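Local coordinates for fructose-bisphosphate aldolase (Plasmodium falciparum, PDB 4TR9), which belongs to the fructose-bisphosphate aldolase family, folds as a TIM barrel and holds a benzohydrazide ligand in a pocket of that barrel, at residues 36-41 / 235-240; 44-49 / 64-69; 68-73 / 80-85; 86-91 / 97-102; 101-104 / 109-112. All blocks are in the same frame, centred on the assembly; numbering follows the deposited sequence. Where two conformers were deposited one is given.

Contact 1 (36-41 / 235-240); sequences ILAADE and LLKPNM. With 38D (N'-[(E)-(2,4-dichlorophenyl)methylidene]-3,4-dihydroxybenzohydrazide), chain K.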
# COMPACT_ATOMS: atom_id res chain seq x y z
N ILE A 36 12.03 -30.18 11.22
CA ILE A 36 13.27 -29.43 11.39
C ILE A 36 13.63 -29.26 12.87
O ILE A 36 12.78 -28.93 13.69
CB ILE A 36 13.17 -28.03 10.73
CG1 ILE A 36 12.85 -28.17 9.24
CG2 ILE A 36 14.46 -27.25 10.92
CD1 ILE A 36 12.76 -26.85 8.51
N LEU A 37 14.89 -29.50 13.20
CA LEU A 37 15.39 -29.30 14.55
C LEU A 37 15.99 -27.91 14.71
O LEU A 37 16.97 -27.56 14.06
CB LEU A 37 16.43 -30.36 14.91
CG LEU A 37 17.22 -30.14 16.20
CD1 LEU A 37 16.30 -30.16 17.42
CD2 LEU A 37 18.33 -31.16 16.34
N ALA A 38 15.40 -27.11 15.59
CA ALA A 38 15.87 -25.75 15.83
C ALA A 38 16.92 -25.72 16.94
O ALA A 38 16.58 -25.59 18.12
CB ALA A 38 14.71 -24.83 16.18
N ALA A 39 18.18 -25.84 16.56
CA ALA A 39 19.28 -25.81 17.52
C ALA A 39 20.20 -24.62 17.27
O ALA A 39 21.42 -24.75 17.34
CB ALA A 39 20.06 -27.11 17.48
N ASP A 40 19.61 -23.47 16.97
CA ASP A 40 20.37 -22.27 16.66
C ASP A 40 20.27 -21.22 17.76
O ASP A 40 20.10 -20.04 17.49
CB ASP A 40 19.91 -21.67 15.33
CG ASP A 40 18.40 -21.51 15.26
OD1 ASP A 40 17.69 -22.32 15.87
OD2 ASP A 40 17.94 -20.56 14.59
N GLU A 41 20.38 -21.67 19.01
CA GLU A 41 20.34 -20.76 20.15
C GLU A 41 21.62 -19.94 20.23
O GLU A 41 22.72 -20.47 20.03
CB GLU A 41 20.14 -21.54 21.46
CG GLU A 41 18.84 -22.32 21.54
CD GLU A 41 18.92 -23.67 20.83
OE1 GLU A 41 20.03 -24.08 20.46
OE2 GLU A 41 17.86 -24.30 20.65
N LEU A 235 9.95 -21.37 2.94
CA LEU A 235 9.18 -22.03 3.99
C LEU A 235 8.63 -20.99 4.96
O LEU A 235 9.18 -19.90 5.09
CB LEU A 235 10.04 -23.04 4.74
CG LEU A 235 10.44 -24.32 3.99
CD1 LEU A 235 11.33 -25.20 4.86
CD2 LEU A 235 9.21 -25.09 3.53
N LEU A 236 7.54 -21.34 5.63
CA LEU A 236 6.92 -20.44 6.59
C LEU A 236 7.02 -21.01 8.00
O LEU A 236 6.69 -22.17 8.23
CB LEU A 236 5.45 -20.19 6.23
CG LEU A 236 4.66 -19.25 7.14
CD1 LEU A 236 5.25 -17.85 7.13
CD2 LEU A 236 3.19 -19.22 6.73
N LYS A 237 7.46 -20.18 8.94
CA LYS A 237 7.55 -20.60 10.34
C LYS A 237 6.69 -19.70 11.22
O LYS A 237 7.21 -18.79 11.88
CB LYS A 237 9.00 -20.60 10.82
CG LYS A 237 9.20 -21.18 12.21
CD LYS A 237 10.67 -21.26 12.58
CE LYS A 237 10.86 -21.84 13.97
NZ LYS A 237 12.30 -21.99 14.32
N PRO A 238 5.38 -19.93 11.24
CA PRO A 238 4.46 -19.14 12.05
C PRO A 238 4.15 -19.80 13.38
O PRO A 238 4.60 -20.92 13.63
CB PRO A 238 3.21 -19.08 11.18
CG PRO A 238 3.19 -20.44 10.54
CD PRO A 238 4.64 -20.88 10.39
N ASN A 239 3.40 -19.11 14.23
CA ASN A 239 2.93 -19.70 15.47
C ASN A 239 1.58 -20.37 15.26
O ASN A 239 0.82 -19.97 14.38
CB ASN A 239 2.81 -18.63 16.56
CG ASN A 239 1.83 -17.53 16.19
OD1 ASN A 239 1.82 -17.05 15.06
ND2 ASN A 239 1.00 -17.14 17.15
N MET A 240 1.29 -21.39 16.05
CA MET A 240 -0.02 -22.03 16.01
C MET A 240 -1.07 -21.05 16.52
O MET A 240 -0.84 -20.32 17.48
CB MET A 240 -0.03 -23.31 16.84
CG MET A 240 0.87 -24.41 16.32
SD MET A 240 0.80 -25.89 17.34
CE MET A 240 1.92 -26.97 16.45
N12 38D K . 15.89 -15.46 21.85
C13 38D K . 14.87 -15.65 22.85
C15 38D K . 16.06 -13.93 24.21
C17 38D K . 14.93 -12.52 25.77
C20 38D K . 13.68 -14.12 24.52
C01 38D K . 14.65 -18.20 18.75
C02 38D K . 14.21 -19.12 17.80
O03 38D K . 12.84 -19.27 17.51
C04 38D K . 15.13 -19.90 17.12
C05 38D K . 16.49 -19.76 17.38
C06 38D K . 16.93 -18.85 18.33
O07 38D K . 14.71 -20.84 16.15
C08 38D K . 16.01 -18.07 19.00
C09 38D K . 16.54 -17.08 20.04
O10 38D K . 17.75 -16.93 20.18
N11 38D K . 15.58 -16.37 20.84
C14 38D K . 14.86 -14.53 23.89
C16 38D K . 16.10 -12.92 25.15
CL1 38D K . 15.01 -11.24 26.95
C19 38D K . 13.72 -13.11 25.46
CL2 38D K . 12.14 -14.86 24.14
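The amine NZ of Lys237 lies among several groups: 4.2 Å from it sits CB of Ala38 on the facing strand, and hydroxyl O07 of 38D takes a weak hydrogen bond from NZ at 3.2 Å. Ser307 OG makes a further weak bond to this amine, and Glu195 OE1 forms a long ion pair with it. The lysine reaches so far because CG stands anti to the backbone N (chi1 -173°) and every later bond is extended. Asp40 approaches the same hydroxyl from the 36-41 segment, its OD1 accepting a weak bond from O07 over 3.3 Å. Its carboxylate also leans on the ligand ring, with OD1 and OD2 equally far from ring carbon C05, each at 3.2 Å. Lys152 forms a salt bridge to OD2 and so fixes the second oxygen. Deeper in the barrel the contact becomes apolar, where Ile36 CD1 and Leu235 CD1 meet at 4.3 Å. The backbones stay well apart, as suits strands that face each other across the barrel interior. O07 therefore acts both as donor, to Asp40, and as acceptor, from Lys237, and since both bonds are weak, the ligand hydroxyl joins the two segments by a long polar bridge.

Contact 2 (44-49 / 64-69); sequences QTIKKR and SYRDLL. With 38D (N'-[(E)-(2,4-dichlorophenyl)methylidene]-3,4-dihydroxybenzohydrazide), chain K.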
# COMPACT_ATOMS: atom_id res chain seq x y z
N GLN A 44 23.82 -16.17 24.69
CA GLN A 44 23.04 -15.78 25.86
C GLN A 44 21.76 -16.61 25.97
O GLN A 44 21.18 -16.73 27.04
CB GLN A 44 22.70 -14.29 25.82
CG GLN A 44 21.84 -13.88 24.63
CD GLN A 44 21.50 -12.41 24.64
OE1 GLN A 44 22.03 -11.64 25.45
NE2 GLN A 44 20.60 -12.00 23.75
N THR A 45 21.33 -17.17 24.84
CA THR A 45 20.12 -17.99 24.81
C THR A 45 20.40 -19.40 25.33
O THR A 45 19.65 -19.93 26.15
CB THR A 45 19.53 -18.08 23.39
OG1 THR A 45 19.26 -16.77 22.89
CG2 THR A 45 18.25 -18.90 23.39
N ILE A 46 21.48 -19.99 24.84
CA ILE A 46 21.87 -21.33 25.26
C ILE A 46 22.39 -21.32 26.69
O ILE A 46 22.45 -22.35 27.36
CB ILE A 46 22.94 -21.93 24.32
CG1 ILE A 46 23.02 -23.45 24.47
CG2 ILE A 46 24.30 -21.28 24.56
CD1 ILE A 46 21.74 -24.16 24.12
N LYS A 47 22.75 -20.13 27.17
CA LYS A 47 23.23 -19.96 28.54
C LYS A 47 22.13 -20.27 29.54
O LYS A 47 22.35 -21.00 30.51
CB LYS A 47 23.76 -18.55 28.76
CG LYS A 47 24.16 -18.27 30.20
CD LYS A 47 24.55 -16.81 30.40
CE LYS A 47 24.90 -16.54 31.85
NZ LYS A 47 26.07 -17.35 32.30
N LYS A 48 20.95 -19.71 29.30
CA LYS A 48 19.81 -19.89 30.20
C LYS A 48 19.35 -21.34 30.22
O LYS A 48 18.63 -21.76 31.14
CB LYS A 48 18.66 -18.98 29.78
CG LYS A 48 19.01 -17.50 29.78
CD LYS A 48 17.81 -16.64 29.42
CE LYS A 48 18.18 -15.16 29.40
NZ LYS A 48 18.72 -14.71 30.72
N ARG A 49 19.76 -22.11 29.22
CA ARG A 49 19.46 -23.54 29.18
C ARG A 49 20.42 -24.32 30.07
O ARG A 49 20.00 -25.18 30.83
CB ARG A 49 19.53 -24.06 27.74
CG ARG A 49 18.60 -23.33 26.79
CD ARG A 49 17.16 -23.46 27.23
NE ARG A 49 16.34 -22.37 26.71
CZ ARG A 49 16.01 -21.28 27.41
NH1 ARG A 49 15.26 -20.34 26.85
NH2 ARG A 49 16.43 -21.15 28.66
N SER A 64 29.85 -29.86 22.93
CA SER A 64 29.48 -31.18 23.42
C SER A 64 27.98 -31.43 23.31
O SER A 64 27.55 -32.53 22.94
CB SER A 64 29.92 -31.35 24.88
OG SER A 64 31.33 -31.20 25.01
N TYR A 65 27.19 -30.41 23.62
CA TYR A 65 25.74 -30.55 23.60
C TYR A 65 25.21 -30.72 22.18
O TYR A 65 24.38 -31.59 21.92
CB TYR A 65 25.06 -29.35 24.26
CG TYR A 65 23.56 -29.36 24.11
CD1 TYR A 65 22.81 -30.42 24.59
CD2 TYR A 65 22.90 -28.32 23.47
CE1 TYR A 65 21.44 -30.45 24.45
CE2 TYR A 65 21.53 -28.34 23.32
CZ TYR A 65 20.80 -29.40 23.81
OH TYR A 65 19.44 -29.42 23.67
N ARG A 66 25.67 -29.87 21.27
CA ARG A 66 25.25 -29.93 19.87
C ARG A 66 25.77 -31.20 19.21
O ARG A 66 25.20 -31.69 18.23
CB ARG A 66 25.72 -28.70 19.11
CG ARG A 66 24.61 -27.68 18.83
CD ARG A 66 24.01 -27.15 20.12
NE ARG A 66 24.80 -26.07 20.70
CZ ARG A 66 24.54 -24.77 20.51
NH1 ARG A 66 25.32 -23.86 21.07
NH2 ARG A 66 23.52 -24.40 19.76
N ASP A 67 26.87 -31.73 19.74
CA ASP A 67 27.42 -33.00 19.26
C ASP A 67 26.49 -34.14 19.66
O ASP A 67 26.33 -35.11 18.92
CB ASP A 67 28.82 -33.23 19.82
CG ASP A 67 29.31 -34.65 19.59
OD1 ASP A 67 29.83 -34.93 18.49
OD2 ASP A 67 29.19 -35.48 20.51
N LEU A 68 25.89 -34.02 20.84
CA LEU A 68 24.95 -35.01 21.34
C LEU A 68 23.71 -35.07 20.46
O LEU A 68 23.18 -36.14 20.19
CB LEU A 68 24.57 -34.69 22.79
CG LEU A 68 23.60 -35.61 23.53
CD1 LEU A 68 23.97 -35.66 25.00
CD2 LEU A 68 22.16 -35.15 23.37
N LEU A 69 23.27 -33.90 20.01
CA LEU A 69 22.08 -33.80 19.18
C LEU A 69 22.33 -34.34 17.77
O LEU A 69 21.61 -35.21 17.29
CB LEU A 69 21.59 -32.35 19.10
CG LEU A 69 21.18 -31.68 20.41
CD1 LEU A 69 20.81 -30.22 20.16
CD2 LEU A 69 20.02 -32.42 21.05
N12 38D K . 15.89 -15.46 21.85
C13 38D K . 14.87 -15.65 22.85
C15 38D K . 16.06 -13.93 24.21
C17 38D K . 14.93 -12.52 25.77
C20 38D K . 13.68 -14.12 24.52
C01 38D K . 14.65 -18.20 18.75
C02 38D K . 14.21 -19.12 17.80
O03 38D K . 12.84 -19.27 17.51
C04 38D K . 15.13 -19.90 17.12
C05 38D K . 16.49 -19.76 17.38
C06 38D K . 16.93 -18.85 18.33
O07 38D K . 14.71 -20.84 16.15
C08 38D K . 16.01 -18.07 19.00
C09 38D K . 16.54 -17.08 20.04
O10 38D K . 17.75 -16.93 20.18
N11 38D K . 15.58 -16.37 20.84
C14 38D K . 14.86 -14.53 23.89
C16 38D K . 16.10 -12.92 25.15
CL1 38D K . 15.01 -11.24 26.95
C19 38D K . 13.72 -13.11 25.46
CL2 38D K . 12.14 -14.86 24.14
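One face of the Arg66 guanidinium is met by Ile46, whose CG1 stands 4.1 Å from NH1 above the plane and offset toward the rim. Arg66 has two deposited conformers, and this contact, described for one, is to that extent uncertain. The Tyr65 ring has Leu69 CG of its own helix over one face, offset toward the rim, while Ile46 CD1 approaches obliquely, 4.3 Å from CE2. A single isoleucine thus serves both neighbours on helix 59-70. CG1 lies anti to the backbone N (chi1 -162°), which directs the longer branch across the gap, and the Ile46 and Arg66 side chains run past each other in opposite directions. The arginine chain is bent at chi2 and chi3; its NE is hydrogen-bonded to Arg62 O, and NH2 forms a long, weak ion pair with Glu41 OE1. Tyr65 OH bonds to Gln313 NE2, tying the ring to helix 310-320. Arg49 has a carbonyl over its guanidinium, Thr45 O lying 4.0 Å above the centre of the plane. Thr45 OG1 comes within 3.1 Å of 38D O10. Both helices follow the first barrel strand, and helix 43-52 borders the ligand pocket, in the beta/alpha layout of a TIM barrel.

Contact 3 (68-73 / 80-85); sequences LLFGTK and SGAILF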
# COMPACT_ATOMS: atom_id res chain seq x y z
N LEU A 68 25.89 -34.02 20.84
CA LEU A 68 24.95 -35.01 21.34
C LEU A 68 23.71 -35.07 20.46
O LEU A 68 23.18 -36.14 20.19
CB LEU A 68 24.57 -34.69 22.79
CG LEU A 68 23.60 -35.61 23.53
CD1 LEU A 68 23.97 -35.66 25.00
CD2 LEU A 68 22.16 -35.15 23.37
N LEU A 69 23.27 -33.90 20.01
CA LEU A 69 22.08 -33.80 19.18
C LEU A 69 22.33 -34.34 17.77
O LEU A 69 21.61 -35.21 17.29
CB LEU A 69 21.59 -32.35 19.10
CG LEU A 69 21.18 -31.68 20.41
CD1 LEU A 69 20.81 -30.22 20.16
CD2 LEU A 69 20.02 -32.42 21.05
N PHE A 70 23.37 -33.81 17.12
CA PHE A 70 23.62 -34.11 15.72
C PHE A 70 24.29 -35.47 15.54
O PHE A 70 24.26 -36.05 14.45
CB PHE A 70 24.47 -33.01 15.09
CG PHE A 70 23.94 -31.62 15.31
CD1 PHE A 70 22.58 -31.40 15.45
CD2 PHE A 70 24.80 -30.54 15.39
CE1 PHE A 70 22.09 -30.13 15.67
CE2 PHE A 70 24.32 -29.27 15.61
CZ PHE A 70 22.96 -29.06 15.75
N GLY A 71 24.90 -35.97 16.61
CA GLY A 71 25.57 -37.25 16.57
C GLY A 71 24.65 -38.41 16.89
O GLY A 71 25.09 -39.55 17.04
N THR A 72 23.36 -38.12 17.01
CA THR A 72 22.37 -39.13 17.34
C THR A 72 22.12 -40.06 16.15
O THR A 72 21.57 -39.65 15.13
CB THR A 72 21.03 -38.50 17.77
OG1 THR A 72 21.25 -37.67 18.92
CG2 THR A 72 20.02 -39.58 18.11
N LYS A 73 22.51 -41.32 16.30
CA LYS A 73 22.34 -42.31 15.25
C LYS A 73 20.86 -42.64 15.04
O LYS A 73 20.20 -43.18 15.92
CB LYS A 73 23.12 -43.58 15.58
CG LYS A 73 24.63 -43.40 15.57
CD LYS A 73 25.36 -44.67 15.97
CE LYS A 73 25.20 -44.98 17.45
NZ LYS A 73 25.85 -43.96 18.31
N SER A 80 14.66 -33.72 9.00
CA SER A 80 15.10 -33.45 7.64
C SER A 80 16.21 -32.41 7.62
O SER A 80 17.11 -32.46 6.78
CB SER A 80 13.93 -32.98 6.77
OG SER A 80 13.41 -31.75 7.25
N GLY A 81 16.14 -31.46 8.55
CA GLY A 81 17.11 -30.40 8.62
C GLY A 81 17.31 -29.87 10.03
O GLY A 81 16.42 -29.97 10.87
N ALA A 82 18.48 -29.31 10.28
CA ALA A 82 18.79 -28.73 11.59
C ALA A 82 19.37 -27.33 11.44
O ALA A 82 20.35 -27.13 10.72
CB ALA A 82 19.76 -29.63 12.35
N ILE A 83 18.75 -26.37 12.11
CA ILE A 83 19.20 -24.98 12.05
C ILE A 83 20.32 -24.73 13.05
O ILE A 83 20.17 -25.03 14.23
CB ILE A 83 18.04 -24.00 12.32
CG1 ILE A 83 16.79 -24.44 11.56
CG2 ILE A 83 18.45 -22.59 11.94
CD1 ILE A 83 15.58 -23.57 11.84
N LEU A 84 21.43 -24.19 12.57
CA LEU A 84 22.59 -23.96 13.42
C LEU A 84 22.83 -22.49 13.70
O LEU A 84 22.37 -21.62 12.95
CB LEU A 84 23.85 -24.56 12.79
CG LEU A 84 23.76 -25.94 12.13
CD1 LEU A 84 25.13 -26.39 11.65
CD2 LEU A 84 23.17 -26.96 13.08
N PHE A 85 23.54 -22.21 14.78
CA PHE A 85 24.05 -20.87 15.04
C PHE A 85 25.37 -20.72 14.28
O PHE A 85 25.96 -21.72 13.88
CB PHE A 85 24.24 -20.63 16.54
CG PHE A 85 24.52 -19.20 16.90
CD1 PHE A 85 23.51 -18.26 16.91
CD2 PHE A 85 25.80 -18.79 17.25
CE1 PHE A 85 23.76 -16.94 17.24
CE2 PHE A 85 26.06 -17.48 17.59
CZ PHE A 85 25.04 -16.55 17.58
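Phe70 and Leu84 set the geometry: their side chains cross obliquely, and methyl CD2 of the leucine comes to 3.4 Å from CZ and 3.6 Å from CE2 of the ring. This is close carbon-carbon packing at the far end of the phenylalanine. The neighbouring ring corner is used by the strand too, since Phe70 CE1 lies 4.1 Å from Ala82 CB. Two strand residues, set two positions apart, thus meet the outer end of one ring. The Ala82 CB points toward the helix, whereas Leu84 starts off across the direction of approach and brings only its branched end to the ring. For both Phe70 and Leu84, CG is anti to the carbonyl carbon, and the chi1 of Leu84, -42°, brings CD2 up against the aromatic group. Ile83, between the two, points away from the helix and packs on Ile36 of strand 35-39 and on Asp40 just beyond it. Phe70 also rests on Leu37 and Ala39, so its ring spans two parallel strands. Behind it the helix stops: Gly71 is the first residue to leave helical geometry, and Thr72 OG1 turns back to lie 2.8 Å from Leu68 O and 3.0 Å from Leu69 O. Helix 59-70 comes between strands 35-39 and 79-84 in the chain and lies against both, the layout of a beta-alpha-beta crossover and the repeating theme of a TIM barrel.

Contact 4 (86-91 / 97-102); sequences EETLFQ and VPMVNL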
# COMPACT_ATOMS: atom_id res chain seq x y z
N GLU A 86 25.81 -19.49 14.08
CA GLU A 86 27.03 -19.22 13.32
C GLU A 86 28.24 -19.98 13.88
O GLU A 86 29.04 -20.53 13.12
CB GLU A 86 27.33 -17.72 13.30
CG GLU A 86 28.60 -17.36 12.54
CD GLU A 86 28.90 -15.87 12.56
OE1 GLU A 86 28.03 -15.10 13.01
OE2 GLU A 86 30.01 -15.48 12.14
N GLU A 87 28.37 -20.00 15.20
CA GLU A 87 29.46 -20.69 15.87
C GLU A 87 29.47 -22.18 15.57
O GLU A 87 30.51 -22.75 15.23
CB GLU A 87 29.38 -20.46 17.38
CG GLU A 87 30.24 -21.41 18.19
CD GLU A 87 29.93 -21.35 19.68
OE1 GLU A 87 29.44 -20.30 20.14
OE2 GLU A 87 30.17 -22.35 20.38
N THR A 88 28.30 -22.81 15.69
CA THR A 88 28.17 -24.25 15.52
C THR A 88 28.52 -24.70 14.10
O THR A 88 29.08 -25.78 13.90
CB THR A 88 26.74 -24.72 15.86
OG1 THR A 88 26.37 -24.23 17.16
CG2 THR A 88 26.66 -26.24 15.86
N LEU A 89 28.19 -23.86 13.12
CA LEU A 89 28.44 -24.17 11.72
C LEU A 89 29.92 -24.41 11.43
O LEU A 89 30.27 -25.27 10.62
CB LEU A 89 27.90 -23.04 10.83
CG LEU A 89 28.05 -23.23 9.32
CD1 LEU A 89 27.31 -24.48 8.86
CD2 LEU A 89 27.55 -22.01 8.58
N PHE A 90 30.78 -23.65 12.09
CA PHE A 90 32.22 -23.78 11.90
C PHE A 90 32.90 -24.42 13.10
O PHE A 90 34.02 -24.07 13.46
CB PHE A 90 32.86 -22.41 11.63
CG PHE A 90 32.23 -21.66 10.49
CD1 PHE A 90 32.69 -21.82 9.19
CD2 PHE A 90 31.17 -20.79 10.71
CE1 PHE A 90 32.12 -21.13 8.14
CE2 PHE A 90 30.59 -20.10 9.67
CZ PHE A 90 31.06 -20.27 8.38
N GLN A 91 32.21 -25.37 13.73
CA GLN A 91 32.70 -25.97 14.96
C GLN A 91 32.95 -27.47 14.81
O GLN A 91 32.33 -28.14 13.99
CB GLN A 91 31.72 -25.72 16.11
CG GLN A 91 32.31 -25.85 17.50
CD GLN A 91 31.32 -25.49 18.59
OE1 GLN A 91 30.11 -25.63 18.41
NE2 GLN A 91 31.84 -25.02 19.72
N VAL A 97 35.64 -34.22 14.30
CA VAL A 97 34.65 -34.16 13.23
C VAL A 97 33.82 -32.88 13.32
O VAL A 97 33.24 -32.58 14.36
CB VAL A 97 33.71 -35.37 13.26
CG1 VAL A 97 32.67 -35.27 12.16
CG2 VAL A 97 34.50 -36.66 13.13
N PRO A 98 33.75 -32.12 12.21
CA PRO A 98 32.89 -30.94 12.13
C PRO A 98 31.42 -31.29 12.38
O PRO A 98 30.99 -32.39 12.03
CB PRO A 98 33.09 -30.46 10.69
CG PRO A 98 34.45 -30.96 10.32
CD PRO A 98 34.59 -32.28 11.01
N MET A 99 30.68 -30.37 12.98
CA MET A 99 29.27 -30.60 13.27
C MET A 99 28.47 -30.78 11.99
O MET A 99 27.45 -31.48 11.97
CB MET A 99 28.70 -29.44 14.09
CG MET A 99 29.40 -29.22 15.42
SD MET A 99 29.31 -30.66 16.49
CE MET A 99 30.35 -30.14 17.84
N VAL A 100 28.93 -30.15 10.91
CA VAL A 100 28.28 -30.26 9.61
C VAL A 100 28.32 -31.69 9.09
O VAL A 100 27.33 -32.20 8.56
CB VAL A 100 28.94 -29.32 8.58
CG1 VAL A 100 28.31 -29.49 7.21
CG2 VAL A 100 28.84 -27.87 9.04
N ASN A 101 29.47 -32.35 9.25
CA ASN A 101 29.64 -33.72 8.78
C ASN A 101 28.75 -34.71 9.53
O ASN A 101 28.35 -35.74 8.97
CB ASN A 101 31.10 -34.14 8.89
CG ASN A 101 31.99 -33.43 7.90
OD1 ASN A 101 31.52 -32.90 6.89
ND2 ASN A 101 33.29 -33.40 8.17
N LEU A 102 28.44 -34.40 10.78
CA LEU A 102 27.54 -35.24 11.57
C LEU A 102 26.14 -35.23 10.97
O LEU A 102 25.42 -36.22 11.02
CB LEU A 102 27.49 -34.77 13.03
CG LEU A 102 28.80 -34.82 13.82
CD1 LEU A 102 28.59 -34.34 15.24
CD2 LEU A 102 29.38 -36.23 13.81
O HOH W 1 30.90 -27.91 11.61
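Met99 N donates to Gln91 O across 3.0 Å, a nearly straight bond of 163° at the hydrogen, with the donor tilted 17° from the carbonyl plane. Pro98 CA also approaches Gln91 O, at 3.4 Å, in a CA-H...O contact. A water completes the polar core: it donates to Gln91 O at 2.8 Å and to Leu89 O at 2.9 Å, and accepts from Val100 N at 3.1 Å. Gln91 O is thus held by a backbone amide and a water. Apolar groups flank this core. Val100 CG2 meets Leu89 CD1 at 3.7 Å, the two side chains crossing at a slant. CG of Leu89 is anti to its nitrogen (chi1 -179°), and although CB heads away from the partner, CD1 returns to it. Thr88 CG2 and Met99 CG touch at 4.1 Å, with the side chains at about a right angle, and Met99 bends at chi2 as it packs there. Farther out, Leu89 rests on Tyr143 and Ala146 of helix 136-146, and Thr88 on Phe70 of helix 59-70. A salt bridge from Glu87 OE2 to Arg62 NE anchors 86-91 to that same helix. Two short helical turns joined through a loop, stitched by backbone and water, form part of the connection that leads from barrel strand 79-84 to strand 109-113 of the TIM barrel.

Contact 5 (101-104 / 109-112); sequences NLLH and IPGI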
# COMPACT_ATOMS: atom_id res chain seq x y z
N ASN A 101 29.47 -32.35 9.25
CA ASN A 101 29.64 -33.72 8.78
C ASN A 101 28.75 -34.71 9.53
O ASN A 101 28.35 -35.74 8.97
CB ASN A 101 31.10 -34.14 8.89
CG ASN A 101 31.99 -33.43 7.90
OD1 ASN A 101 31.52 -32.90 6.89
ND2 ASN A 101 33.29 -33.40 8.17
N LEU A 102 28.44 -34.40 10.78
CA LEU A 102 27.54 -35.24 11.57
C LEU A 102 26.14 -35.23 10.97
O LEU A 102 25.42 -36.22 11.02
CB LEU A 102 27.49 -34.77 13.03
CG LEU A 102 28.80 -34.82 13.82
CD1 LEU A 102 28.59 -34.34 15.24
CD2 LEU A 102 29.38 -36.23 13.81
N LEU A 103 25.76 -34.09 10.40
CA LEU A 103 24.45 -33.94 9.77
C LEU A 103 24.43 -34.60 8.40
O LEU A 103 23.42 -35.18 7.99
CB LEU A 103 24.08 -32.46 9.65
CG LEU A 103 23.97 -31.68 10.96
CD1 LEU A 103 23.65 -30.22 10.68
CD2 LEU A 103 22.91 -32.30 11.86
N HIS A 104 25.55 -34.52 7.69
CA HIS A 104 25.67 -35.11 6.36
C HIS A 104 25.53 -36.63 6.41
O HIS A 104 24.94 -37.24 5.52
CB HIS A 104 27.01 -34.73 5.73
CG HIS A 104 27.08 -33.31 5.26
ND1 HIS A 104 28.24 -32.74 4.77
CD2 HIS A 104 26.13 -32.35 5.20
CE1 HIS A 104 28.00 -31.49 4.43
NE2 HIS A 104 26.73 -31.22 4.68
N ILE A 109 19.95 -31.86 6.53
CA ILE A 109 20.37 -30.64 5.85
C ILE A 109 20.73 -29.54 6.84
O ILE A 109 19.90 -29.15 7.67
CB ILE A 109 19.27 -30.12 4.91
CG1 ILE A 109 18.87 -31.21 3.91
CG2 ILE A 109 19.73 -28.87 4.18
CD1 ILE A 109 17.74 -30.80 2.99
N PRO A 110 21.96 -29.02 6.76
CA PRO A 110 22.43 -27.93 7.62
C PRO A 110 21.69 -26.62 7.37
O PRO A 110 21.52 -26.22 6.22
CB PRO A 110 23.91 -27.80 7.26
CG PRO A 110 24.27 -29.10 6.61
CD PRO A 110 23.03 -29.53 5.89
N GLY A 111 21.27 -25.96 8.44
CA GLY A 111 20.62 -24.67 8.35
C GLY A 111 21.34 -23.64 9.20
O GLY A 111 22.09 -24.00 10.10
N ILE A 112 21.10 -22.36 8.92
CA ILE A 112 21.82 -21.31 9.62
C ILE A 112 20.93 -20.12 9.98
O ILE A 112 20.14 -19.64 9.17
CB ILE A 112 23.02 -20.81 8.78
CG1 ILE A 112 23.77 -19.69 9.51
CG2 ILE A 112 22.58 -20.37 7.40
CD1 ILE A 112 24.39 -20.12 10.82
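Leu103 and Pro110 make the buried half of this contact. Leu103 CD1 settles 4.0 Å from Pro110 CA and 4.2 Å from Pro110 CB, so that a single methyl touches the proline where its ring joins the backbone. The two side chains slide past one another in opposite directions. Leu103 CG stands anti to the carbonyl carbon (chi1 -61°), which turns the branch from the helix toward the strand, and the same side chain packs on Phe70 of helix 59-70 and on Ile108 of the loop between the two segments. This half is apolar packing.

The strand beneath is one of the parallel staves of the TIM barrel. Gly111 shares backbone hydrogen bonds with Ala82 and Leu84 on one neighbour, while Pro110 is bonded through its backbone to Arg149. Helix 99-105 lies against the strand that follows it in the chain, with Pro110 as the residue it packs on.

Toward solvent less surface is buried. His104 is exposed; its side chain crosses that of the proline at about a right angle, and Pro110 CG meets the ring obliquely, His104 NE2 being 3.8 Å and CD2 4.0 Å from that carbon. Those distances are no longer than the ones inside, yet the histidine buries less of itself against the strand than Leu103 does. In the crystal His104 also touches a neighbouring molecule.

In the fold
Contact 1 lies about 1 Å from the chain centre, whereas the centres of the other four sit 14 to 19 Å out. It joins facing strands through a ligand hydroxyl; contact 2, also bordering 38D, rests on one isoleucine between helices, and a long, weak ion pair of Glu41 and Arg66 links the two. Contacts 2 and 3 share helix 59-70, just as contacts 4 and 5 share helix 99-105. Contacts 1, 3 and 5 all reach the parallel sheet, where strand 79-84 stands between strands 35-39 and 109-113. Contact 3 is apolar; contact 5 adds the His104 ring at its exposed side. Contact 4 alone has a direct hydrogen bond across its segments, joined by a bridging water.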